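Long-range contacts in beta-galactosidase/beta-glucuronidase (Faecalibacterium prausnitzii L2-6, PDB 6MVF), which binds flavin mononucleotide and, as a family 2 glycoside hydrolase, acts as a beta-glucuronidase, probably releasing glucuronic acid from its conjugates: residues A[146-151]-A[359-365]; A[586-590]-A[658-662]. All blocks are in the same frame, centred on the assembly; numbering follows the deposited sequence.

Contact 1 (A[146-151]-A[359-365])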
loop_
_atom_site.group_PDB
_atom_site.type_symbol
_atom_site.label_atom_id
_atom_site.label_comp_id
_atom_site.label_asym_id
_atom_site.label_seq_id
_atom_site.Cartn_x
_atom_site.Cartn_y
_atom_site.Cartn_z
ATOM N N MET A 146 3.585 -18.234 -41.796
ATOM C CA MET A 146 3.931 -17.510 -40.578
ATOM C C MET A 146 4.693 -16.221 -40.857
ATOM O O MET A 146 5.609 -16.188 -41.678
ATOM C CB MET A 146 4.775 -18.397 -39.662
ATOM C CG MET A 146 5.162 -17.738 -38.345
ATOM S SD MET A 146 3.718 -17.280 -37.348
ATOM C CE MET A 146 2.981 -18.902 -37.094
ATOM N N TYR A 147 4.302 -15.155 -40.159
ATOM C CA TYR A 147 5.144 -13.993 -39.911
ATOM C C TYR A 147 5.218 -13.750 -38.413
ATOM O O TYR A 147 4.221 -13.965 -37.709
ATOM C CB TYR A 147 4.603 -12.737 -40.568
ATOM C CG TYR A 147 4.583 -12.758 -42.064
ATOM C CD1 TYR A 147 5.644 -12.240 -42.782
ATOM C CD2 TYR A 147 3.483 -13.258 -42.762
ATOM C CE1 TYR A 147 5.637 -12.227 -44.145
ATOM C CE2 TYR A 147 3.457 -13.243 -44.130
ATOM C CZ TYR A 147 4.545 -12.720 -44.824
ATOM O OH TYR A 147 4.564 -12.682 -46.198
ATOM N N PRO A 148 6.366 -13.295 -37.888
ATOM C CA PRO A 148 7.649 -13.043 -38.572
ATOM C C PRO A 148 8.397 -14.318 -38.950
ATOM O O PRO A 148 8.187 -15.356 -38.324
ATOM C CB PRO A 148 8.464 -12.255 -37.533
ATOM C CG PRO A 148 7.919 -12.707 -36.204
ATOM C CD PRO A 148 6.433 -12.970 -36.449
ATOM N N ALA A 149 9.260 -14.244 -39.960
ATOM C CA ALA A 149 10.036 -15.412 -40.348
ATOM C C ALA A 149 11.499 -15.051 -40.541
ATOM O O ALA A 149 12.386 -15.848 -40.220
ATOM C CB ALA A 149 9.460 -16.038 -41.615
ATOM N N SER A 150 11.760 -13.847 -41.042
ATOM C CA SER A 150 13.119 -13.369 -41.268
ATOM C C SER A 150 13.250 -11.983 -40.644
ATOM O O SER A 150 12.703 -11.008 -41.169
ATOM C CB SER A 150 13.446 -13.337 -42.762
ATOM O OG SER A 150 14.798 -12.955 -42.960
ATOM N N ALA A 151 13.972 -11.889 -39.531
ATOM C CA ALA A 151 14.090 -10.611 -38.845
ATOM C C ALA A 151 15.282 -10.635 -37.900
ATOM O O ALA A 151 15.776 -11.695 -37.509
ATOM C CB ALA A 151 12.806 -10.267 -38.082
ATOM N N PRO A 359 4.035 -7.724 -37.786
ATOM C CA PRO A 359 5.359 -8.238 -38.191
ATOM C C PRO A 359 5.430 -8.724 -39.635
ATOM O O PRO A 359 5.999 -9.778 -39.909
ATOM C CB PRO A 359 5.597 -9.394 -37.212
ATOM C CG PRO A 359 4.225 -9.882 -36.911
ATOM C CD PRO A 359 3.304 -8.687 -36.951
ATOM N N PHE A 360 4.851 -7.968 -40.563
ATOM C CA PHE A 360 5.006 -8.194 -42.003
ATOM C C PHE A 360 6.385 -7.664 -42.412
ATOM O O PHE A 360 6.551 -6.524 -42.854
ATOM C CB PHE A 360 3.863 -7.501 -42.734
ATOM C CG PHE A 360 3.770 -7.826 -44.190
ATOM C CD1 PHE A 360 4.419 -8.938 -44.713
ATOM C CD2 PHE A 360 3.036 -6.993 -45.047
ATOM C CE1 PHE A 360 4.326 -9.226 -46.067
ATOM C CE2 PHE A 360 2.942 -7.265 -46.399
ATOM C CZ PHE A 360 3.583 -8.380 -46.915
ATOM N N ILE A 361 7.407 -8.502 -42.238
ATOM C CA ILE A 361 8.783 -8.025 -42.183
ATOM C C ILE A 361 9.683 -8.782 -43.161
ATOM O O ILE A 361 9.612 -10.012 -43.273
ATOM C CB ILE A 361 9.332 -8.125 -40.740
ATOM C CG1 ILE A 361 10.736 -7.526 -40.631
ATOM C CG2 ILE A 361 9.303 -9.552 -40.245
ATOM C CD1 ILE A 361 11.022 -6.921 -39.256
ATOM N N SER A 362 10.522 -8.022 -43.878
ATOM C CA SER A 362 11.727 -8.487 -44.571
ATOM C C SER A 362 11.480 -9.205 -45.892
ATOM O O SER A 362 11.992 -8.772 -46.927
ATOM C CB SER A 362 12.555 -9.411 -43.683
ATOM O OG SER A 362 13.433 -8.679 -42.860
ATOM N N VAL A 363 10.738 -10.312 -45.855
ATOM C CA VAL A 363 10.668 -11.283 -46.946
ATOM C C VAL A 363 9.207 -11.625 -47.184
ATOM O O VAL A 363 8.570 -12.264 -46.340
ATOM C CB VAL A 363 11.457 -12.562 -46.635
ATOM C CG1 VAL A 363 11.155 -13.617 -47.689
ATOM C CG2 VAL A 363 12.959 -12.273 -46.521
ATOM N N PHE A 364 8.682 -11.230 -48.335
ATOM C CA PHE A 364 7.307 -11.573 -48.662
ATOM C C PHE A 364 7.197 -13.067 -48.929
ATOM O O PHE A 364 8.015 -13.643 -49.658
ATOM C CB PHE A 364 6.833 -10.782 -49.877
ATOM C CG PHE A 364 5.464 -11.155 -50.327
ATOM C CD1 PHE A 364 4.348 -10.674 -49.656
ATOM C CD2 PHE A 364 5.285 -12.000 -51.414
ATOM C CE1 PHE A 364 3.075 -11.020 -50.068
ATOM C CE2 PHE A 364 4.013 -12.353 -51.825
ATOM C CZ PHE A 364 2.905 -11.862 -51.151
ATOM N N LYS A 365 6.195 -13.693 -48.317
ATOM C CA LYS A 365 5.869 -15.102 -48.510
ATOM C C LYS A 365 4.610 -15.214 -49.365
ATOM O O LYS A 365 3.553 -14.689 -48.990
ATOM C CB LYS A 365 5.633 -15.799 -47.170
ATOM C CG LYS A 365 6.835 -16.049 -46.318
ATOM C CD LYS A 365 6.404 -16.896 -45.124
ATOM C CE LYS A 365 7.582 -17.299 -44.276
ATOM N NZ LYS A 365 7.106 -18.025 -43.079
HETATM O O HOH W 1 2.140 -12.382 -47.136
HETATM O O HOH W 2 9.486 -12.279 -42.219
#
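The loop leaving strand 353-357 of the TIM barrel packs against a loop of the sugar-binding domain, with Tyr147 laid across residues 359-365. The cis peptide bond between Tyr147 and Pro148 turns the chain sharply here. With CG anti to its own carbonyl carbon (chi1 -65°), the tyrosine points its ring into the barrel loop. There the edge of Phe360 comes up to one face in an offset edge-to-face pair, centroids 5.2 Å apart and planes at 81°. The phenol OH accepts Lys365 N at 2.9 Å, a nearly straight bond, and also meets a water 2.6 Å away that donates to Lys365 O. A phenylalanine in place of Tyr147 would probably keep the ring packing but leave Lys365 N without its mate and the water more loosely held. On the barrel side this loop leads into helix 368-385, whose Val374 also touches Tyr147. The extended Lys365 chain slides past the tyrosine in the opposite direction, and its NZ reaches a lone pair of Met146 O at 2.8 Å, in the carbonyl plane. Asp142 and Thr143 O bind the same ammonium, which lies across the ring from Phe360. Farther along, Pro148 CD packs on Pro359 CB at 3.8 Å, Pro148 CB rests on Ile361 CG2, and a water links Ala149 N to Ile361 O.

Contact 2 (A[586-590]-A[658-662])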
loop_
_atom_site.group_PDB
_atom_site.type_symbol
_atom_site.label_atom_id
_atom_site.label_comp_id
_atom_site.label_asym_id
_atom_site.label_seq_id
_atom_site.Cartn_x
_atom_site.Cartn_y
_atom_site.Cartn_z
ATOM N N ARG A 586 32.633 8.831 -19.095
ATOM C CA ARG A 586 33.031 8.357 -17.770
ATOM C C ARG A 586 33.623 6.938 -17.823
ATOM O O ARG A 586 34.498 6.604 -17.011
ATOM C CB ARG A 586 31.841 8.404 -16.805
ATOM C CG ARG A 586 30.889 7.270 -17.062
ATOM C CD ARG A 586 29.702 7.215 -16.157
ATOM N NE ARG A 586 28.846 8.388 -16.214
ATOM C CZ ARG A 586 27.686 8.453 -15.572
ATOM N NH1 ARG A 586 27.279 7.408 -14.858
ATOM N NH2 ARG A 586 26.942 9.550 -15.624
ATOM N N ARG A 587 33.166 6.097 -18.766
ATOM C CA ARG A 587 33.720 4.760 -18.936
ATOM C C ARG A 587 35.033 4.769 -19.713
ATOM O O ARG A 587 35.764 3.771 -19.679
ATOM C CB ARG A 587 32.693 3.836 -19.602
ATOM C CG ARG A 587 31.546 3.477 -18.661
ATOM C CD ARG A 587 30.317 2.895 -19.356
ATOM N NE ARG A 587 29.546 3.902 -20.069
ATOM C CZ ARG A 587 28.584 4.656 -19.540
ATOM N NH1 ARG A 587 28.236 4.532 -18.258
ATOM N NH2 ARG A 587 27.972 5.547 -20.304
ATOM N N HIS A 588 35.375 5.878 -20.370
ATOM C CA HIS A 588 36.747 6.112 -20.826
ATOM C C HIS A 588 37.553 6.634 -19.630
ATOM O O HIS A 588 38.035 7.768 -19.599
ATOM C CB HIS A 588 36.760 7.076 -22.011
ATOM C CG HIS A 588 38.075 7.161 -22.727
ATOM N ND1 HIS A 588 38.202 7.729 -23.980
ATOM C CD2 HIS A 588 39.322 6.769 -22.365
ATOM C CE1 HIS A 588 39.467 7.668 -24.362
ATOM N NE2 HIS A 588 40.167 7.095 -23.399
ATOM N N ALA A 589 37.671 5.759 -18.618
ATOM C CA ALA A 589 38.149 6.165 -17.297
ATOM C C ALA A 589 39.628 6.552 -17.309
ATOM O O ALA A 589 40.032 7.504 -16.631
ATOM C CB ALA A 589 37.897 5.043 -16.296
ATOM N N GLN A 590 40.454 5.835 -18.056
ATOM C CA GLN A 590 41.892 6.083 -18.092
ATOM C C GLN A 590 42.256 6.719 -19.429
ATOM O O GLN A 590 42.046 6.115 -20.484
ATOM C CB GLN A 590 42.657 4.779 -17.860
ATOM C CG GLN A 590 42.627 4.320 -16.403
ATOM C CD GLN A 590 42.952 2.848 -16.249
ATOM O OE1 GLN A 590 42.927 2.110 -17.219
ATOM N NE2 GLN A 590 43.249 2.414 -15.024
ATOM N N PRO A 658 44.432 1.159 -21.438
ATOM C CA PRO A 658 44.413 -0.308 -21.323
ATOM C C PRO A 658 44.032 -1.013 -22.619
ATOM O O PRO A 658 43.236 -0.514 -23.421
ATOM C CB PRO A 658 43.368 -0.561 -20.225
ATOM C CG PRO A 658 42.553 0.731 -20.154
ATOM C CD PRO A 658 43.626 1.777 -20.377
ATOM N N ALA A 659 44.620 -2.202 -22.806
ATOM C CA ALA A 659 44.311 -3.029 -23.969
ATOM C C ALA A 659 42.815 -3.269 -24.092
ATOM O O ALA A 659 42.280 -3.326 -25.202
ATOM C CB ALA A 659 45.055 -4.364 -23.870
ATOM N N CYS A 660 42.119 -3.395 -22.957
ATOM C CA CYS A 660 40.698 -3.717 -22.936
ATOM C C CYS A 660 39.796 -2.572 -23.402
ATOM O O CYS A 660 38.580 -2.771 -23.467
ATOM C CB CYS A 660 40.280 -4.161 -21.527
ATOM S SG CYS A 660 40.221 -2.834 -20.275
ATOM N N TYR A 661 40.328 -1.384 -23.702
ATOM C CA TYR A 661 39.498 -0.390 -24.379
ATOM C C TYR A 661 39.396 -0.607 -25.882
ATOM O O TYR A 661 38.720 0.190 -26.538
ATOM C CB TYR A 661 40.012 1.032 -24.173
ATOM C CG TYR A 661 39.820 1.602 -22.804
ATOM C CD1 TYR A 661 39.056 0.943 -21.846
ATOM C CD2 TYR A 661 40.406 2.817 -22.461
ATOM C CE1 TYR A 661 38.890 1.478 -20.576
ATOM C CE2 TYR A 661 40.243 3.360 -21.199
ATOM C CZ TYR A 661 39.484 2.690 -20.263
ATOM O OH TYR A 661 39.343 3.237 -19.008
ATOM N N THR A 662 40.054 -1.625 -26.452
ATOM C CA THR A 662 40.044 -1.836 -27.899
ATOM C C THR A 662 39.698 -3.278 -28.258
ATOM O O THR A 662 40.270 -4.226 -27.704
ATOM C CB THR A 662 41.388 -1.462 -28.530
ATOM O OG1 THR A 662 41.737 -0.117 -28.161
ATOM C CG2 THR A 662 41.292 -1.566 -30.052
#
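Backbones stay well apart, the CA atoms of His588 and Tyr661 being 7.9 Å from each other: one segment bends through an inverse gamma turn centred on His588, the other winds through a 3-10 turn at 659-661. The first segment runs into strand 590-592, an outermost strand of the five-stranded mixed sheet in the last domain of the model; the second follows strand 646-654, its parallel neighbour there. Tyr661 bridges the two. Its CG stands anti to its carbonyl carbon (chi1 -72°), sending the phenol out of the 3-10 turn to the start of the strand, where OH accepts Gln590 N at 3.0 Å with an N-H...O angle of 156°. The methyl of Ala589 lies 3.6 Å from the same Tyr661 OH. The His588 side chain crosses that of Tyr661 at about a right angle, bringing His588 CD2 to 3.7 Å from Tyr661 CE2, while Glu657 takes the hydrogen bond from His588 NE2. The Gln590 side chain passes obliquely over Pro658, its NE2 held by Glu652 and its OE1 3.3 Å from Pro658 CD. Within its own segment, Pro658 CG sits over the centre of one face of the Tyr661 ring, 3.5 Å above its plane.

How the contacts relate
Contact 1 and contact 2 follow one another along the chain without overlap; their centres lie 40 Å apart and their nearest atoms about 27 Å, with no touch between them. In each a tyrosine hydroxyl accepts a backbone N-H of the other segment, yet the settings differ. Contact 1 joins the sugar-binding domain to the TIM barrel, and its barrel loop leads into the helix carrying Lys379, an FMN-binding residue whose side chain is about 12 Å from that of Pro359. Contact 2 closes the end of the model onto its last beta domain, away from the flavin site and beside a second subunit, whose Glu223 pairs with Arg586.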